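PDB 2NN5: hypothetical protein EF_2215 from Enterococcus faecalis, which is of unknown function but belongs to the AHA1 family, whose name comes from activators of the Hsp90 ATPase, and binds magnesium ions. Local coordinates for residues Phe29-Asn33 and Gln34-Phe38; Ile44-Ser47 and Pro48-Trp52. One frame throughout, in Å; residues are numbered along the deposited sequence.

Contact 1 (Phe29-Asn33 and Gln34-Phe38); sequences FRLEN and QTIYF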
loop_
_atom_site.group_PDB
_atom_site.type_symbol
_atom_site.label_atom_id
_atom_site.label_comp_id
_atom_site.label_asym_id
_atom_site.label_seq_id
_atom_site.Cartn_x
_atom_site.Cartn_y
_atom_site.Cartn_z
ATOM N N PHE A 29 -5.442 -11.328 7.222
ATOM C CA PHE A 29 -4.316 -12.189 6.865
ATOM C C PHE A 29 -4.800 -13.594 6.568
ATOM O O PHE A 29 -5.726 -14.093 7.228
ATOM C CB PHE A 29 -3.306 -12.260 8.009
ATOM C CG PHE A 29 -2.900 -10.919 8.522
ATOM C CD1 PHE A 29 -3.681 -10.258 9.460
ATOM C CD2 PHE A 29 -1.765 -10.301 8.060
ATOM C CE1 PHE A 29 -3.360 -9.025 9.944
ATOM C CE2 PHE A 29 -1.455 -8.989 8.551
ATOM C CZ PHE A 29 -2.258 -8.409 9.496
ATOM N N ARG A 30 -4.142 -14.226 5.615
ATOM C CA ARG A 30 -4.336 -15.651 5.389
ATOM C C ARG A 30 -3.043 -16.288 4.935
ATOM O O ARG A 30 -2.175 -15.638 4.356
ATOM C CB ARG A 30 -5.422 -15.870 4.346
ATOM C CG ARG A 30 -6.113 -17.225 4.456
ATOM C CD ARG A 30 -6.878 -17.573 3.190
ATOM N NE ARG A 30 -8.072 -16.743 3.004
ATOM C CZ ARG A 30 -9.103 -17.068 2.223
ATOM N NH1 ARG A 30 -9.110 -18.215 1.555
ATOM N NH2 ARG A 30 -10.134 -16.242 2.118
ATOM N N LEU A 31 -2.909 -17.578 5.264
ATOM C CA LEU A 31 -1.737 -18.373 4.848
ATOM C C LEU A 31 -2.258 -19.533 4.024
ATOM O O LEU A 31 -3.129 -20.274 4.492
ATOM C CB LEU A 31 -0.946 -18.877 6.076
ATOM C CG LEU A 31 0.241 -19.822 5.815
ATOM C CD1 LEU A 31 1.375 -19.092 5.110
ATOM C CD2 LEU A 31 0.753 -20.375 7.187
ATOM N N GLU A 32 -1.749 -19.657 2.799
ATOM C CA GLU A 32 -2.097 -20.805 1.923
ATOM C C GLU A 32 -0.814 -21.301 1.302
ATOM O O GLU A 32 -0.151 -20.563 0.608
ATOM C CB GLU A 32 -3.111 -20.435 0.806
ATOM C CG GLU A 32 -4.460 -19.856 1.248
ATOM C CD GLU A 32 -5.443 -19.650 0.050
ATOM O OE1 GLU A 32 -5.017 -19.407 -1.120
ATOM O OE2 GLU A 32 -6.670 -19.751 0.273
ATOM N N ASN A 33 -0.446 -22.562 1.540
ATOM C CA ASN A 33 0.740 -23.093 0.823
ATOM C C ASN A 33 1.970 -22.178 0.865
ATOM O O ASN A 33 2.546 -21.789 -0.193
ATOM C CB ASN A 33 0.410 -23.401 -0.628
ATOM C CG ASN A 33 1.505 -24.227 -1.309
ATOM O OD1 ASN A 33 1.789 -24.052 -2.496
ATOM N ND2 ASN A 33 2.149 -25.088 -0.537
ATOM N N GLN A 34 2.333 -21.857 2.098
ATOM C CA GLN A 34 3.474 -21.002 2.442
ATOM C C GLN A 34 3.396 -19.529 2.005
ATOM O O GLN A 34 4.229 -18.732 2.429
ATOM C CB GLN A 34 4.796 -21.613 1.973
ATOM C CG GLN A 34 5.009 -23.053 2.488
ATOM C CD GLN A 34 6.428 -23.533 2.257
ATOM O OE1 GLN A 34 6.975 -23.389 1.155
ATOM N NE2 GLN A 34 7.030 -24.115 3.293
ATOM N N THR A 35 2.371 -19.187 1.203
ATOM C CA THR A 35 2.172 -17.811 0.743
ATOM C C THR A 35 1.249 -17.064 1.718
ATOM O O THR A 35 0.202 -17.571 2.134
ATOM C CB THR A 35 1.530 -17.771 -0.651
ATOM O OG1 THR A 35 2.427 -18.399 -1.553
ATOM C CG2 THR A 35 1.342 -16.291 -1.134
ATOM N N ILE A 36 1.665 -15.859 2.087
ATOM C CA ILE A 36 0.857 -15.014 2.986
ATOM C C ILE A 36 0.075 -14.035 2.131
ATOM O O ILE A 36 0.626 -13.449 1.175
ATOM C CB ILE A 36 1.758 -14.297 3.983
ATOM C CG1 ILE A 36 2.253 -15.331 5.009
ATOM C CG2 ILE A 36 0.993 -13.188 4.727
ATOM C CD1 ILE A 36 3.272 -14.855 5.955
ATOM N N TYR A 37 -1.218 -13.891 2.412
ATOM C CA TYR A 37 -2.066 -12.875 1.788
ATOM C C TYR A 37 -2.451 -11.841 2.836
ATOM O O TYR A 37 -2.857 -12.197 3.956
ATOM C CB TYR A 37 -3.325 -13.508 1.191
ATOM C CG TYR A 37 -3.001 -14.513 0.082
ATOM C CD1 TYR A 37 -2.739 -15.867 0.376
ATOM C CD2 TYR A 37 -2.896 -14.089 -1.258
ATOM C CE1 TYR A 37 -2.408 -16.771 -0.637
ATOM C CE2 TYR A 37 -2.576 -14.974 -2.275
ATOM C CZ TYR A 37 -2.323 -16.316 -1.958
ATOM O OH TYR A 37 -2.038 -17.166 -3.000
ATOM N N PHE A 38 -2.343 -10.577 2.473
ATOM C CA PHE A 38 -2.640 -9.493 3.394
ATOM C C PHE A 38 -3.650 -8.575 2.719
ATOM O O PHE A 38 -3.536 -8.301 1.508
ATOM C CB PHE A 38 -1.334 -8.720 3.655
ATOM C CG PHE A 38 -1.545 -7.358 4.353
ATOM C CD1 PHE A 38 -2.107 -7.287 5.639
ATOM C CD2 PHE A 38 -1.129 -6.183 3.743
ATOM C CE1 PHE A 38 -2.267 -6.065 6.288
ATOM C CE2 PHE A 38 -1.306 -4.902 4.385
ATOM C CZ PHE A 38 -1.870 -4.867 5.647
HETATM O O HOH W 1 -1.352 -19.816 -2.399
#

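Contact 2 (Ile44-Ser47 and Pro48-Trp52); sequences ISAS and PQTIW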
loop_
_atom_site.group_PDB
_atom_site.type_symbol
_atom_site.label_atom_id
_atom_site.label_comp_id
_atom_site.label_asym_id
_atom_site.label_seq_id
_atom_site.Cartn_x
_atom_site.Cartn_y
_atom_site.Cartn_z
ATOM N N ILE A 44 -10.957 7.079 2.576
ATOM C CA ILE A 44 -10.364 8.369 2.194
ATOM C C ILE A 44 -11.467 9.295 1.694
ATOM O O ILE A 44 -12.249 8.891 0.837
ATOM C CB ILE A 44 -9.293 8.177 1.086
ATOM C CG1 ILE A 44 -8.216 7.163 1.555
ATOM C CG2 ILE A 44 -8.648 9.507 0.785
ATOM C CD1 ILE A 44 -7.177 6.794 0.514
ATOM N N SER A 45 -11.526 10.518 2.227
ATOM C CA SER A 45 -12.603 11.460 1.850
ATOM C C SER A 45 -12.261 12.202 0.557
ATOM O O SER A 45 -12.126 13.442 0.516
ATOM C CB SER A 45 -12.869 12.463 2.951
ATOM O OG SER A 45 -11.667 13.114 3.264
ATOM N N ALA A 46 -12.145 11.431 -0.513
ATOM C CA ALA A 46 -12.089 11.978 -1.859
ATOM C C ALA A 46 -12.690 10.984 -2.812
ATOM O O ALA A 46 -12.890 9.831 -2.441
ATOM C CB ALA A 46 -10.636 12.244 -2.294
ATOM N N SER A 47 -12.961 11.418 -4.038
ATOM C CA SER A 47 -13.531 10.534 -5.035
ATOM C C SER A 47 -12.509 9.553 -5.553
ATOM O O SER A 47 -11.293 9.799 -5.467
ATOM C CB SER A 47 -14.001 11.361 -6.209
ATOM O OG SER A 47 -12.888 11.927 -6.881
ATOM N N PRO A 48 -12.988 8.439 -6.097
ATOM C CA PRO A 48 -12.036 7.492 -6.703
ATOM C C PRO A 48 -11.183 8.139 -7.797
ATOM O O PRO A 48 -10.035 7.791 -7.971
ATOM C CB PRO A 48 -12.946 6.407 -7.299
ATOM C CG PRO A 48 -14.176 6.463 -6.417
ATOM C CD PRO A 48 -14.372 7.924 -6.083
ATOM N N GLN A 49 -11.755 9.077 -8.536
ATOM C CA GLN A 49 -11.012 9.731 -9.598
ATOM C C GLN A 49 -9.847 10.524 -9.019
ATOM O O GLN A 49 -8.730 10.545 -9.600
ATOM C CB GLN A 49 -11.951 10.633 -10.391
ATOM C CG GLN A 49 -13.023 9.788 -11.166
ATOM C CD GLN A 49 -14.267 9.323 -10.369
ATOM O OE1 GLN A 49 -14.437 9.603 -9.215
ATOM N NE2 GLN A 49 -15.173 8.648 -11.064
ATOM N N THR A 50 -10.058 11.176 -7.871
ATOM C CA THR A 50 -8.951 11.914 -7.232
ATOM C C THR A 50 -7.878 10.923 -6.750
ATOM O O THR A 50 -6.703 11.148 -6.946
ATOM C CB THR A 50 -9.518 12.720 -6.077
ATOM O OG1 THR A 50 -10.311 13.805 -6.607
ATOM C CG2 THR A 50 -8.415 13.294 -5.240
ATOM N N ILE A 51 -8.313 9.862 -6.057
ATOM C CA ILE A 51 -7.338 8.959 -5.471
ATOM C C ILE A 51 -6.554 8.262 -6.580
ATOM O O ILE A 51 -5.360 8.002 -6.434
ATOM C CB ILE A 51 -8.062 7.965 -4.566
ATOM C CG1 ILE A 51 -8.640 8.728 -3.368
ATOM C CG2 ILE A 51 -7.086 6.851 -4.154
ATOM C CD1 ILE A 51 -9.731 7.985 -2.686
ATOM N N TRP A 52 -7.198 7.965 -7.712
ATOM C CA TRP A 52 -6.502 7.307 -8.831
ATOM C C TRP A 52 -5.268 8.108 -9.285
ATOM O O TRP A 52 -4.259 7.512 -9.708
ATOM C CB TRP A 52 -7.468 7.156 -10.000
ATOM C CG TRP A 52 -6.881 6.514 -11.183
ATOM C CD1 TRP A 52 -6.574 7.124 -12.380
ATOM C CD2 TRP A 52 -6.589 5.119 -11.351
ATOM N NE1 TRP A 52 -6.108 6.190 -13.265
ATOM C CE2 TRP A 52 -6.101 4.947 -12.667
ATOM C CE3 TRP A 52 -6.664 3.994 -10.502
ATOM C CZ2 TRP A 52 -5.671 3.677 -13.158
ATOM C CZ3 TRP A 52 -6.264 2.737 -10.999
ATOM C CH2 TRP A 52 -5.806 2.601 -12.306
HETATM O O HOH W 2 -12.480 14.352 -4.557
HETATM O O HOH W 3 -14.349 13.101 -9.234
#

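Contact 1 (Phe29-Asn33 and Gln34-Phe38)
Arg30 and Tyr37 bond to each other through both backbone N-H and C=O groups: Tyr37 N reaches Arg30 O at 2.8 Å, nearly straight at 173°, and Arg30 N returns to Tyr37 O. Two residues on, Glu32 and Thr35 repeat the exchange, Glu32 N to Thr35 O and Thr35 N to Glu32 O, where the chain is already turning. In one of two conformers Arg30 NH1 comes within 3.2 Å of Glu32 OE2, a doubtful salt bridge. All this belongs to a tight antiparallel beta hairpin closed by a type I' turn from Glu32 to Thr35, with Asn33 and Gln34 at its corners. On the face carrying Arg30, Glu32, Thr35 and Tyr37, the carboxylate of Glu32 stands 79° to the tyrosine ring, OE1 lying 3.7 Å from Tyr37 CE1. A water in the plane of that ring, 2.8 Å from Tyr37 OH, also makes a weak bond to Glu32 O. The other face is apolar. With CG of Phe29 anti to its carbonyl carbon and CG of Phe38 anti to its backbone N, the two side chains lie alongside each other, their rings inclined at 34° and Phe29 CE2 3.4 Å from Phe38 CD1; Leu31 CD1 packs against Ile36 CG1. Helix 168-182 covers Phe29 and Ile36.

Contact 2 (Ile44-Ser47 and Pro48-Trp52)
A serine N-cap starts helix 48-56, just after strand 35-44 ends and the chain bends through an inverse gamma turn centred on Ser45. Ser47 is the cap, and its side chain does the work: OG accepts the N-H of Thr50 at 3.1 Å, meeting a first-turn amide that has no earlier helical carbonyl to bond to. The torsion explains the reach, because chi1 of 68° sets OG between the backbone N and the carbonyl carbon of Ser47, turned back over the helix end. The carbonyl of the same residue opens the regular helical pattern, Ile51 N bonding to Ser47 O at 3.0 Å. Ser47 thus holds the first turn through both its side chain and its backbone.

Two waters extend the cap. One accepts from Ser47 N and lies 3.0 Å from Thr50 OG1, bridging the cap residue to the helix; the other sits 3.0 Å from Ser47 OG and gives a weak bond to Gln49 OE1. Gln49 bends at chi2 (82°), which folds its amide back until OE1 is 3.5 Å from Ser47 CB.

The apolar side of the turn is built from small aliphatic groups. Ile51 CD1 touches Ile44 CB at 3.8 Å, the two side chains crossing obliquely, and Ala46 CB packs on Thr50 CG2 at the same distance. Around this turn, helix 138-157 contributes Val156 against both Ile44 and Ala46. Strand 121-130 meets it at Thr122, which donates a hydrogen bond from OG1 to Ala46 O and touches Pro48 and Ile51, while Leu114 of strand 108-116 also packs on Ile51.

From the N terminus, helix 16-23 leads to strand 28-32, an outermost strand of the antiparallel sheet. Contact 1 reverses the chain there, closing the hairpin between strands 28-32 and 35-44. Strand 35-44 then runs along strand 121-130 to contact 2, where 44-47 turns into helix 48-56. The two contacts come in series, neither enclosing nor crossing the other, with centres about 29 Å apart on opposite sides of the chain's centre. Both ends of strand 35-44 meet strand 121-130 and helix 138-157; contact 1 adds helix 168-182, and contact 2 joins helix 48-56 to strand 108-116.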